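PDB 2QIB: TetR-family transcriptional regulator, which probably binds cis-regulatory DNA through a helix-turn-helix domain and controls transcription. Local coordinates for residues L151-W156 against H184-L189; Q16-V21 against S41-S46; G105-M110 against T163-L168. One frame throughout, in Å; residues are numbered along the deposited sequence.

Interaction 1: L151-W156 against H184-L189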
ATOM      1  N   LEU A 151       5.668  10.900   6.019  1.00 16.92           N
ATOM      2  CA  LEU A 151       5.825   9.908   4.940  1.00 16.72           C
ATOM      3  C   LEU A 151       6.024   8.502   5.518  1.00 17.36           C
ATOM      4  O   LEU A 151       5.403   7.536   5.043  1.00 16.45           O
ATOM      5  CB  LEU A 151       6.996  10.306   4.049  1.00 17.21           C
ATOM      6  CG  LEU A 151       7.129   9.438   2.793  1.00 18.20           C
ATOM      7  CD1 LEU A 151       7.618  10.211   1.553  1.00 17.62           C
ATOM      8  CD2 LEU A 151       8.060   8.297   3.094  1.00 17.73           C
ATOM      9  N   VAL A 152       6.864   8.381   6.541  1.00 16.27           N
ATOM     10  CA  VAL A 152       7.105   7.074   7.167  1.00 17.12           C
ATOM     11  C   VAL A 152       5.789   6.515   7.690  1.00 16.28           C
ATOM     12  O   VAL A 152       5.472   5.340   7.446  1.00 17.13           O
ATOM     13  CB  VAL A 152       8.151   7.127   8.285  1.00 16.63           C
ATOM     14  CG1 VAL A 152       8.160   5.794   9.050  1.00 18.63           C
ATOM     15  CG2 VAL A 152       9.511   7.423   7.678  1.00 17.68           C
ATOM     16  N   VAL A 153       5.025   7.352   8.385  1.00 16.33           N
ATOM     17  CA  VAL A 153       3.770   6.857   8.996  1.00 16.11           C
ATOM     18  C   VAL A 153       2.759   6.455   7.920  1.00 16.70           C
ATOM     19  O   VAL A 153       2.212   5.354   7.944  1.00 16.73           O
ATOM     20  CB  VAL A 153       3.189   7.870   9.996  1.00 16.40           C
ATOM     21  CG1 VAL A 153       1.788   7.392  10.499  1.00 18.08           C
ATOM     22  CG2 VAL A 153       4.169   8.108  11.168  1.00 15.11           C
ATOM     23  N   ARG A 154       2.510   7.332   6.943  1.00 15.51           N
ATOM     24  CA  ARG A 154       1.525   6.995   5.928  1.00 15.74           C
ATOM     25  C   ARG A 154       1.983   5.798   5.085  1.00 14.84           C
ATOM     26  O   ARG A 154       1.155   4.951   4.680  1.00 15.78           O
ATOM     27  CB  ARG A 154       1.218   8.222   5.093  1.00 16.95           C
ATOM     28  CG  ARG A 154       0.593   9.365   5.910  1.00 17.19           C
ATOM     29  CD  ARG A 154      -0.209  10.252   4.951  1.00 22.33           C
ATOM     30  NE  ARG A 154      -0.816  11.420   5.594  1.00 23.48           N
ATOM     31  CZ  ARG A 154      -2.034  11.451   6.149  1.00 25.57           C
ATOM     32  NH1 ARG A 154      -2.807  10.368   6.209  1.00 25.26           N
ATOM     33  NH2 ARG A 154      -2.501  12.592   6.636  1.00 25.27           N
ATOM     34  N   SER A 155       3.285   5.701   4.829  1.00 15.78           N
ATOM     35  CA  SER A 155       3.779   4.587   3.999  1.00 16.17           C
ATOM     36  C   SER A 155       3.682   3.271   4.806  1.00 16.21           C
ATOM     37  O   SER A 155       3.399   2.200   4.211  1.00 16.66           O
ATOM     38  CB  SER A 155       5.210   4.820   3.483  1.00 16.68           C
ATOM     39  OG  SER A 155       6.124   4.829   4.546  1.00 19.39           O
ATOM     40  N   TRP A 156       3.815   3.363   6.133  1.00 15.24           N
ATOM     41  CA  TRP A 156       3.625   2.178   6.989  1.00 14.26           C
ATOM     42  C   TRP A 156       2.166   1.723   6.963  1.00 15.19           C
ATOM     43  O   TRP A 156       1.891   0.533   6.903  1.00 15.45           O
ATOM     44  CB  TRP A 156       4.057   2.409   8.424  1.00 15.51           C
ATOM     45  CG  TRP A 156       3.877   1.161   9.249  1.00 15.15           C
ATOM     46  CD1 TRP A 156       4.748   0.104   9.404  1.00 15.32           C
ATOM     47  CD2 TRP A 156       2.707   0.832   9.995  1.00 13.07           C
ATOM     48  NE1 TRP A 156       4.172  -0.862  10.260  1.00 15.99           N
ATOM     49  CE2 TRP A 156       2.921  -0.435  10.599  1.00 14.21           C
ATOM     50  CE3 TRP A 156       1.472   1.484  10.200  1.00 15.24           C
ATOM     51  CZ2 TRP A 156       1.955  -1.039  11.420  1.00 16.09           C
ATOM     52  CZ3 TRP A 156       0.511   0.865  11.045  1.00 16.43           C
ATOM     53  CH2 TRP A 156       0.768  -0.384  11.611  1.00 14.75           C
ATOM     54  N   HIS A 184       7.721  -4.659  14.061  1.00 14.03           N
ATOM     55  CA  HIS A 184       9.136  -4.512  13.737  1.00 15.10           C
ATOM     56  C   HIS A 184       9.358  -3.655  12.488  1.00 15.24           C
ATOM     57  O   HIS A 184      10.274  -2.839  12.467  1.00 14.40           O
ATOM     58  CB  HIS A 184       9.751  -5.865  13.504  1.00 16.15           C
ATOM     59  CG  HIS A 184       9.888  -6.678  14.755  1.00 17.06           C
ATOM     60  ND1 HIS A 184      10.253  -6.121  15.969  1.00 20.68           N
ATOM     61  CD2 HIS A 184       9.773  -8.011  14.967  1.00 21.43           C
ATOM     62  CE1 HIS A 184      10.353  -7.084  16.873  1.00 24.87           C
ATOM     63  NE2 HIS A 184      10.045  -8.236  16.297  1.00 20.99           N
ATOM     64  N   ASP A 185       8.512  -3.838  11.470  1.00 15.12           N
ATOM     65  CA  ASP A 185       8.596  -3.034  10.234  1.00 14.83           C
ATOM     66  C   ASP A 185       8.499  -1.543  10.541  1.00 15.76           C
ATOM     67  O   ASP A 185       9.210  -0.763   9.958  1.00 15.84           O
ATOM     68  CB  ASP A 185       7.471  -3.384   9.277  1.00 14.27           C
ATOM     69  CG  ASP A 185       7.661  -4.760   8.618  1.00 15.08           C
ATOM     70  OD1 ASP A 185       8.799  -5.277   8.636  1.00 15.18           O
ATOM     71  OD2 ASP A 185       6.653  -5.301   8.058  1.00 15.06           O
ATOM     72  N   PHE A 186       7.623  -1.166  11.466  1.00 15.71           N
ATOM     73  CA  PHE A 186       7.441   0.239  11.809  1.00 16.45           C
ATOM     74  C   PHE A 186       8.770   0.777  12.374  1.00 16.00           C
ATOM     75  O   PHE A 186       9.247   1.820  11.953  1.00 15.76           O
ATOM     76  CB  PHE A 186       6.285   0.391  12.840  1.00 17.22           C
ATOM     77  CG  PHE A 186       5.840   1.841  13.052  1.00 18.89           C
ATOM     78  CD1 PHE A 186       4.673   2.321  12.477  1.00 26.03           C
ATOM     79  CD2 PHE A 186       6.592   2.683  13.883  1.00 22.64           C
ATOM     80  CE1 PHE A 186       4.265   3.680  12.647  1.00 25.71           C
ATOM     81  CE2 PHE A 186       6.211   4.026  14.084  1.00 23.83           C
ATOM     82  CZ  PHE A 186       5.043   4.522  13.464  1.00 24.88           C
ATOM     83  N   ALA A 187       9.341   0.077  13.364  1.00 15.93           N
ATOM     84  CA  ALA A 187      10.645   0.493  13.953  1.00 16.08           C
ATOM     85  C   ALA A 187      11.712   0.612  12.853  1.00 16.93           C
ATOM     86  O   ALA A 187      12.487   1.600  12.777  1.00 16.72           O
ATOM     87  CB  ALA A 187      11.065  -0.529  15.013  1.00 17.65           C
ATOM     88  N   ALA A 188      11.755  -0.394  11.988  1.00 16.36           N
ATOM     89  CA  ALA A 188      12.793  -0.423  10.958  1.00 17.44           C
ATOM     90  C   ALA A 188      12.652   0.699   9.923  1.00 18.04           C
ATOM     91  O   ALA A 188      13.655   1.330   9.575  1.00 17.43           O
ATOM     92  CB  ALA A 188      12.868  -1.811  10.294  1.00 18.18           C
ATOM     93  N   LEU A 189      11.431   0.958   9.470  1.00 16.55           N
ATOM     94  CA  LEU A 189      11.168   2.084   8.550  1.00 17.64           C
ATOM     95  C   LEU A 189      11.569   3.408   9.193  1.00 17.93           C
ATOM     96  O   LEU A 189      12.191   4.236   8.550  1.00 17.75           O
ATOM     97  CB  LEU A 189       9.711   2.133   8.077  1.00 18.57           C
ATOM     98  CG  LEU A 189       9.322   0.906   7.239  1.00 20.92           C
ATOM     99  CD1 LEU A 189       7.842   0.922   6.929  1.00 23.68           C
ATOM    100  CD2 LEU A 189      10.151   0.776   5.937  1.00 21.73           C
TER

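Interaction 2: Q16-V21 against S41-S46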
ATOM      1  N   GLN A  16     -31.402  -0.615  10.934  1.00 20.49           N
ATOM      2  CA  GLN A  16     -30.128  -1.100  11.496  1.00 21.17           C
ATOM      3  C   GLN A  16     -29.946  -2.620  11.308  1.00 21.26           C
ATOM      4  O   GLN A  16     -28.810  -3.087  11.034  1.00 19.90           O
ATOM      5  CB  GLN A  16     -29.946  -0.615  12.945  1.00 22.81           C
ATOM      6  CG  GLN A  16     -29.751   0.940  13.084  1.00 24.95           C
ATOM      7  CD  GLN A  16     -28.665   1.562  12.163  1.00 30.83           C
ATOM      8  OE1 GLN A  16     -27.523   1.070  12.075  1.00 30.42           O
ATOM      9  NE2 GLN A  16     -29.025   2.662  11.488  1.00 30.86           N
ATOM     10  N   GLN A  17     -31.039  -3.387  11.404  1.00 20.21           N
ATOM     11  CA  GLN A  17     -31.005  -4.826  11.080  1.00 20.71           C
ATOM     12  C   GLN A  17     -30.546  -5.061   9.642  1.00 19.93           C
ATOM     13  O   GLN A  17     -29.685  -5.902   9.398  1.00 20.00           O
ATOM     14  CB  GLN A  17     -32.363  -5.523  11.264  1.00 21.76           C
ATOM     15  CG  GLN A  17     -32.274  -7.050  10.966  1.00 25.26           C
ATOM     16  CD  GLN A  17     -33.473  -7.630  10.233  1.00 30.24           C
ATOM     17  OE1 GLN A  17     -33.800  -8.810  10.409  1.00 33.44           O
ATOM     18  NE2 GLN A  17     -34.137  -6.816   9.409  1.00 31.36           N
ATOM     19  N   LEU A  18     -31.147  -4.330   8.701  1.00 19.42           N
ATOM     20  CA  LEU A  18     -30.787  -4.440   7.296  1.00 18.87           C
ATOM     21  C   LEU A  18     -29.309  -4.102   7.041  1.00 18.19           C
ATOM     22  O   LEU A  18     -28.658  -4.798   6.287  1.00 17.29           O
ATOM     23  CB  LEU A  18     -31.705  -3.536   6.472  1.00 19.43           C
ATOM     24  CG  LEU A  18     -32.446  -3.962   5.219  1.00 24.13           C
ATOM     25  CD1 LEU A  18     -32.724  -5.468   5.053  1.00 24.15           C
ATOM     26  CD2 LEU A  18     -33.737  -3.121   5.174  1.00 21.95           C
ATOM     27  N   ILE A  19     -28.789  -3.035   7.659  1.00 17.73           N
ATOM     28  CA  ILE A  19     -27.367  -2.680   7.503  1.00 17.87           C
ATOM     29  C   ILE A  19     -26.505  -3.836   7.994  1.00 16.89           C
ATOM     30  O   ILE A  19     -25.512  -4.166   7.354  1.00 17.58           O
ATOM     31  CB  ILE A  19     -27.011  -1.336   8.228  1.00 17.29           C
ATOM     32  CG1 ILE A  19     -27.790  -0.181   7.566  1.00 17.91           C
ATOM     33  CG2 ILE A  19     -25.463  -1.036   8.186  1.00 18.53           C
ATOM     34  CD1 ILE A  19     -27.728   1.185   8.331  1.00 20.09           C
ATOM     35  N   GLY A  20     -26.907  -4.444   9.117  1.00 17.09           N
ATOM     36  CA  GLY A  20     -26.154  -5.598   9.705  1.00 16.58           C
ATOM     37  C   GLY A  20     -26.141  -6.818   8.789  1.00 16.69           C
ATOM     38  O   GLY A  20     -25.118  -7.483   8.626  1.00 15.84           O
ATOM     39  N   VAL A  21     -27.300  -7.114   8.202  1.00 16.46           N
ATOM     40  CA  VAL A  21     -27.427  -8.232   7.296  1.00 16.82           C
ATOM     41  C   VAL A  21     -26.566  -7.970   6.077  1.00 15.81           C
ATOM     42  O   VAL A  21     -25.827  -8.853   5.607  1.00 16.24           O
ATOM     43  CB  VAL A  21     -28.897  -8.415   6.914  1.00 16.59           C
ATOM     44  CG1 VAL A  21     -29.042  -9.348   5.713  1.00 17.92           C
ATOM     45  CG2 VAL A  21     -29.696  -8.924   8.131  1.00 17.85           C
ATOM     46  N   SER A  41     -33.991 -11.827   1.911  1.00 18.84           N
ATOM     47  CA  SER A  41     -34.189 -13.165   2.485  1.00 20.88           C
ATOM     48  C   SER A  41     -33.539 -13.335   3.875  1.00 21.09           C
ATOM     49  O   SER A  41     -34.202 -13.778   4.807  1.00 21.49           O
ATOM     50  CB  SER A  41     -33.726 -14.249   1.501  1.00 21.53           C
ATOM     51  OG  SER A  41     -33.824 -15.536   2.074  1.00 24.53           O
ATOM     52  N   ALA A  42     -32.263 -12.967   4.005  1.00 20.76           N
ATOM     53  CA  ALA A  42     -31.553 -13.009   5.283  1.00 21.55           C
ATOM     54  C   ALA A  42     -32.231 -12.148   6.359  1.00 22.45           C
ATOM     55  O   ALA A  42     -32.276 -12.529   7.530  1.00 22.50           O
ATOM     56  CB  ALA A  42     -30.115 -12.596   5.098  1.00 21.72           C
ATOM     57  N   ALA A  43     -32.769 -11.001   5.947  1.00 21.92           N
ATOM     58  CA  ALA A  43     -33.464 -10.100   6.870  1.00 22.10           C
ATOM     59  C   ALA A  43     -34.894 -10.534   7.203  1.00 22.00           C
ATOM     60  O   ALA A  43     -35.520  -9.981   8.122  1.00 22.98           O
ATOM     61  CB  ALA A  43     -33.455  -8.669   6.313  1.00 21.90           C
ATOM     62  N   GLY A  44     -35.448 -11.480   6.445  1.00 20.88           N
ATOM     63  CA  GLY A  44     -36.816 -11.942   6.685  1.00 21.75           C
ATOM     64  C   GLY A  44     -37.851 -10.982   6.137  1.00 22.43           C
ATOM     65  O   GLY A  44     -38.982 -10.936   6.627  1.00 23.30           O
ATOM     66  N   ILE A  45     -37.491 -10.214   5.107  1.00 22.17           N
ATOM     67  CA  ILE A  45     -38.444  -9.252   4.512  1.00 22.42           C
ATOM     68  C   ILE A  45     -38.544  -9.395   2.994  1.00 22.19           C
ATOM     69  O   ILE A  45     -37.787 -10.149   2.391  1.00 22.29           O
ATOM     70  CB  ILE A  45     -38.112  -7.776   4.892  1.00 22.23           C
ATOM     71  CG1 ILE A  45     -36.792  -7.321   4.250  1.00 22.16           C
ATOM     72  CG2 ILE A  45     -38.156  -7.593   6.386  1.00 23.02           C
ATOM     73  CD1 ILE A  45     -36.364  -5.890   4.596  1.00 23.24           C
ATOM     74  N   SER A  46     -39.468  -8.662   2.379  1.00 21.52           N
ATOM     75  CA  SER A  46     -39.646  -8.711   0.935  1.00 21.13           C
ATOM     76  C   SER A  46     -38.620  -7.814   0.232  1.00 20.63           C
ATOM     77  O   SER A  46     -38.041  -6.894   0.833  1.00 19.04           O
ATOM     78  CB  SER A  46     -41.060  -8.262   0.570  1.00 20.61           C
ATOM     79  OG  SER A  46     -41.152  -6.870   0.764  1.00 22.81           O
TER

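Interaction 3: G105-M110 against T163-L168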
ATOM      1  N   GLY A 105     -14.863  -9.543   1.702  1.00 17.29           N
ATOM      2  CA  GLY A 105     -15.297  -8.186   1.335  1.00 18.48           C
ATOM      3  C   GLY A 105     -14.169  -7.156   1.342  1.00 17.97           C
ATOM      4  O   GLY A 105     -14.093  -6.277   0.451  1.00 18.02           O
ATOM      5  N   PHE A 106     -13.298  -7.270   2.346  1.00 17.49           N
ATOM      6  CA  PHE A 106     -12.077  -6.444   2.444  1.00 18.43           C
ATOM      7  C   PHE A 106     -11.193  -6.622   1.200  1.00 18.87           C
ATOM      8  O   PHE A 106     -10.776  -5.614   0.568  1.00 19.28           O
ATOM      9  CB  PHE A 106     -11.328  -6.856   3.721  1.00 19.01           C
ATOM     10  CG  PHE A 106     -10.121  -6.023   4.034  1.00 18.93           C
ATOM     11  CD1 PHE A 106     -10.265  -4.827   4.749  1.00 25.43           C
ATOM     12  CD2 PHE A 106      -8.833  -6.462   3.699  1.00 19.54           C
ATOM     13  CE1 PHE A 106      -9.124  -4.045   5.084  1.00 25.60           C
ATOM     14  CE2 PHE A 106      -7.684  -5.674   4.044  1.00 17.95           C
ATOM     15  CZ  PHE A 106      -7.855  -4.469   4.689  1.00 21.81           C
ATOM     16  N   SER A 107     -10.944  -7.875   0.819  1.00 19.29           N
ATOM     17  CA  SER A 107     -10.096  -8.142  -0.353  1.00 20.62           C
ATOM     18  C   SER A 107     -10.741  -7.536  -1.581  1.00 21.00           C
ATOM     19  O   SER A 107     -10.079  -6.866  -2.367  1.00 21.54           O
ATOM     20  CB  SER A 107      -9.869  -9.631  -0.595  1.00 22.12           C
ATOM     21  OG  SER A 107      -9.144 -10.161   0.489  1.00 25.01           O
ATOM     22  N   ALA A 108     -12.046  -7.756  -1.740  1.00 19.95           N
ATOM     23  CA  ALA A 108     -12.732  -7.242  -2.936  1.00 21.21           C
ATOM     24  C   ALA A 108     -12.692  -5.722  -2.997  1.00 21.70           C
ATOM     25  O   ALA A 108     -12.427  -5.133  -4.064  1.00 23.30           O
ATOM     26  CB  ALA A 108     -14.186  -7.788  -3.009  1.00 21.21           C
ATOM     27  N   LEU A 109     -12.940  -5.063  -1.870  1.00 21.71           N
ATOM     28  CA  LEU A 109     -12.948  -3.604  -1.808  1.00 23.18           C
ATOM     29  C   LEU A 109     -11.569  -3.040  -2.103  1.00 25.04           C
ATOM     30  O   LEU A 109     -11.428  -2.084  -2.872  1.00 24.93           O
ATOM     31  CB  LEU A 109     -13.399  -3.116  -0.437  1.00 23.15           C
ATOM     32  CG  LEU A 109     -13.376  -1.611  -0.164  1.00 23.21           C
ATOM     33  CD1 LEU A 109     -14.378  -0.882  -1.045  1.00 27.06           C
ATOM     34  CD2 LEU A 109     -13.636  -1.338   1.278  1.00 26.30           C
HETATM   35  N   MSE A 110     -10.561  -3.633  -1.479  1.00 25.91           N
HETATM   36  CA  MSE A 110      -9.217  -3.060  -1.557  1.00 29.78           C
HETATM   37  C   MSE A 110      -8.576  -3.354  -2.902  1.00 32.12           C
HETATM   38  O   MSE A 110      -7.895  -2.491  -3.465  1.00 32.95           O
HETATM   39  CB  MSE A 110      -8.336  -3.526  -0.394  1.00 28.99           C
HETATM   40  CG  MSE A 110      -8.868  -3.169   0.981  1.00 32.20           C
HETATM   41 SE   MSE A 110      -9.374  -1.257   1.264  1.00 42.63          SE
HETATM   42  CE  MSE A 110      -7.585  -0.474   1.182  1.00 38.58           C
ATOM     43  N   THR A 163       0.065  -5.925   3.654  1.00 14.20           N
ATOM     44  CA  THR A 163       0.396  -7.121   4.416  1.00 13.86           C
ATOM     45  C   THR A 163      -0.879  -7.908   4.728  1.00 14.35           C
ATOM     46  O   THR A 163      -0.904  -9.135   4.558  1.00 14.70           O
ATOM     47  CB  THR A 163       1.186  -6.770   5.686  1.00 14.33           C
ATOM     48  OG1 THR A 163       2.471  -6.236   5.306  1.00 14.49           O
ATOM     49  CG2 THR A 163       1.424  -7.988   6.563  1.00 13.90           C
ATOM     50  N   ALA A 164      -1.922  -7.221   5.192  1.00 14.24           N
ATOM     51  CA  ALA A 164      -3.175  -7.915   5.520  1.00 15.13           C
ATOM     52  C   ALA A 164      -3.804  -8.528   4.255  1.00 15.59           C
ATOM     53  O   ALA A 164      -4.283  -9.660   4.283  1.00 16.78           O
ATOM     54  CB  ALA A 164      -4.170  -6.935   6.187  1.00 16.88           C
ATOM     55  N   LEU A 165      -3.768  -7.807   3.136  1.00 14.71           N
ATOM     56  CA  LEU A 165      -4.353  -8.314   1.887  1.00 16.68           C
ATOM     57  C   LEU A 165      -3.572  -9.536   1.379  1.00 16.78           C
ATOM     58  O   LEU A 165      -4.155 -10.557   0.934  1.00 17.01           O
ATOM     59  CB  LEU A 165      -4.335  -7.217   0.810  1.00 15.92           C
ATOM     60  CG  LEU A 165      -5.314  -6.079   1.052  1.00 19.12           C
ATOM     61  CD1 LEU A 165      -4.978  -4.914   0.116  1.00 21.34           C
ATOM     62  CD2 LEU A 165      -6.803  -6.605   0.862  1.00 21.54           C
ATOM     63  N   LEU A 166      -2.243  -9.474   1.492  1.00 16.62           N
ATOM     64  CA  LEU A 166      -1.431 -10.588   1.048  1.00 16.54           C
ATOM     65  C   LEU A 166      -1.644 -11.782   1.976  1.00 17.09           C
ATOM     66  O   LEU A 166      -1.605 -12.941   1.521  1.00 18.45           O
ATOM     67  CB  LEU A 166       0.059 -10.180   0.981  1.00 17.01           C
ATOM     68  CG  LEU A 166       0.344  -9.177  -0.157  1.00 16.08           C
ATOM     69  CD1 LEU A 166       1.678  -8.426   0.066  1.00 14.23           C
ATOM     70  CD2 LEU A 166       0.325  -9.909  -1.552  1.00 20.28           C
ATOM     71  N   TRP A 167      -1.865 -11.502   3.273  1.00 15.33           N
ATOM     72  CA  TRP A 167      -2.122 -12.561   4.264  1.00 17.63           C
ATOM     73  C   TRP A 167      -3.386 -13.338   3.866  1.00 17.33           C
ATOM     74  O   TRP A 167      -3.362 -14.583   3.782  1.00 18.27           O
ATOM     75  CB  TRP A 167      -2.228 -12.003   5.674  1.00 17.55           C
ATOM     76  CG  TRP A 167      -2.735 -13.024   6.651  1.00 17.66           C
ATOM     77  CD1 TRP A 167      -2.111 -14.177   7.061  1.00 19.21           C
ATOM     78  CD2 TRP A 167      -4.009 -12.996   7.301  1.00 17.75           C
ATOM     79  NE1 TRP A 167      -2.917 -14.845   7.994  1.00 19.47           N
ATOM     80  CE2 TRP A 167      -4.088 -14.140   8.135  1.00 17.79           C
ATOM     81  CE3 TRP A 167      -5.073 -12.073   7.300  1.00 18.41           C
ATOM     82  CZ2 TRP A 167      -5.218 -14.397   8.945  1.00 19.01           C
ATOM     83  CZ3 TRP A 167      -6.203 -12.332   8.091  1.00 18.48           C
ATOM     84  CH2 TRP A 167      -6.255 -13.473   8.911  1.00 19.13           C
ATOM     85  N   LEU A 168      -4.427 -12.601   3.514  1.00 17.64           N
ATOM     86  CA  LEU A 168      -5.731 -13.214   3.149  1.00 18.96           C
ATOM     87  C   LEU A 168      -5.662 -14.158   1.951  1.00 19.99           C
ATOM     88  O   LEU A 168      -6.487 -15.091   1.825  1.00 20.35           O
ATOM     89  CB  LEU A 168      -6.759 -12.138   2.899  1.00 18.21           C
ATOM     90  CG  LEU A 168      -7.329 -11.405   4.105  1.00 18.55           C
ATOM     91  CD1 LEU A 168      -8.185 -10.262   3.600  1.00 18.81           C
ATOM     92  CD2 LEU A 168      -8.174 -12.358   4.974  1.00 20.03           C
TER
HETATM   93  O   HOH W   1      -6.579 -10.504  -0.519  1.00 24.30           O

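Interaction 1: L151-W156 against H184-L189
The indole of Trp156 is the main bump of this contact, and the hollow that takes it is lined by Phe186, Leu189 and the backbone at 185-186. The contact joins helix 147-168 to helix 175-194 in the all-helical C-terminal domain of a TetR-family regulator. The two short segments run roughly antiparallel, at 151°, with axes 10.3 Å apart at closest approach. Trp156 has CG anti to the backbone N (chi1 -179°). Its CD1 lies 3.6 Å from Phe186 CA. Phe186 comes over one face of the indole in a T-shaped stack, its ring edge toward that face and the planes at 72°. Phe186 CD1 lies 3.5 Å from Trp156 CD2. Phe186 CB adds a CH-pi contact, 3.9 Å from the centroid of the five-membered ring. Leu189 fills the place at the indole edge, its CD1 4.0 Å from Trp156 CD1. One turn back, Val152 CG1 meets Leu189 CB at 4.1 Å. Val153 CG2 touches the far end of the Phe186 ring. Ile136 of helix 119-140 and Leu88 of helix 84-101 also pack on both aromatic residues. Leu189 also packs on Asp185 of the second subunit. The indole nitrogen is satisfied: Trp156 NE1 is hydrogen-bonded to Leu182 O.

Interaction 2: Q16-V21 against S41-S46
Leu18, Val21, Ala42, Ala43 and Ile45 make the apolar part of this contact. Leu18 CD1 is the methyl that does most of the touching. It sits 3.5 Å from Ala43 CB and 3.7 Å from Ile45 CD1. The second Leu18 methyl, CD2, also meets Ile45 CD1, at 3.9 Å. The Leu18 and Ile45 side chains cross obliquely. Ile45 has CG1 between its backbone N and carbonyl carbon (chi1 67°), and the extended chain beyond it ends in CD1 against the leucine.

One turn on from Leu18, Val21 divides its methyls between two alanines. Val21 CG1 presses on Ala42 CB at 3.5 Å, tighter than usual van der Waals contact. Val21 CG2 lies against Ala43 CB at 4.2 Å. The small alanines let helix 11-28 come close, and the CA atoms of Leu18 and Ala43 are 6.3 Å apart.

The segment 41-46 belongs to the predicted helix-turn-helix motif of the TetR family. It holds the end of helix 36-43 and the turn, up to the N-cap of helix 47-53. The contact therefore packs helix 11-28 against the end of helix 36-43 and the turn after it. Val50 of helix 47-53 packs on both Leu18 and Ile45, which joins all three helices in one small core.

The polar bonds here shape the turn itself. Gly44 has a positive phi of 79° and closes helix 36-43 in a Schellman motif, with Gly44 N bonded to Ser41 O. Ser46 is the N-cap of the next helix, and its OG accepts a hydrogen bond from Leu49 N. The Gln17 side chain meets Ala43. Its amide end lies near both the CB and the carbonyl of that alanine.

Interaction 3: G105-M110 against T163-L168
Phe106 and Leu165 make the tight part of this contact. Leu165 CD2 lies 3.4 Å from Phe106 CE2, and the two side chains cross at about a right angle. The same methyl is 3.7 Å from CB of Met110, which is selenomethionine here. Met110 CG covers one face of the Phe106 ring, over its centre. Phe106 has CG anti to the backbone N (chi1 -175°), which carries CG toward helix 147-168. Its ring also reaches Leu168, with Phe106 CD2 3.9 Å from Leu168 CD1. The packing is looser at Ala164, whose CB is 4.3 Å from Phe106 CE2.

The contact joins helix 103-116 to helix 147-168 within the helical C-terminal domain of the TetR fold. The segments cross at -123°, with axes 10.1 Å apart. An alanine at Phe106 would probably open a gap beside Leu165 and Leu168 and leave Met110 CG without the ring beneath it.

The side at Ser107 is polar and hydrated. There a water joins the helices: it is 2.8 Å from Ser107 OG and donates a hydrogen bond to Leu165 O. Ser107 OG is also hydrogen-bonded to Gly103 O in its own helix. One close apolar contact remains on this side, with Leu168 CD1 3.3 Å from Ser107 OG.

Interactions 1 and 3 share helix 147-168. Its early part packs on helix 175-194, and its late part on helix 103-116. Their centres are 20 Å apart and their nearest atoms about 5 Å, without touching. Both also meet the second subunit. The side chains of Phe186 in interaction 1 and Phe106 in interaction 3 are each about 4 Å from bound hexaethylene glycol, probably from the crystallisation liquor, though such molecules often mark pockets. Interaction 2 stands apart in the predicted DNA-binding region. Its centre is 25 Å from that of interaction 3 and 41 Å from that of interaction 1, on the opposite side of the chain's centre from interaction 1.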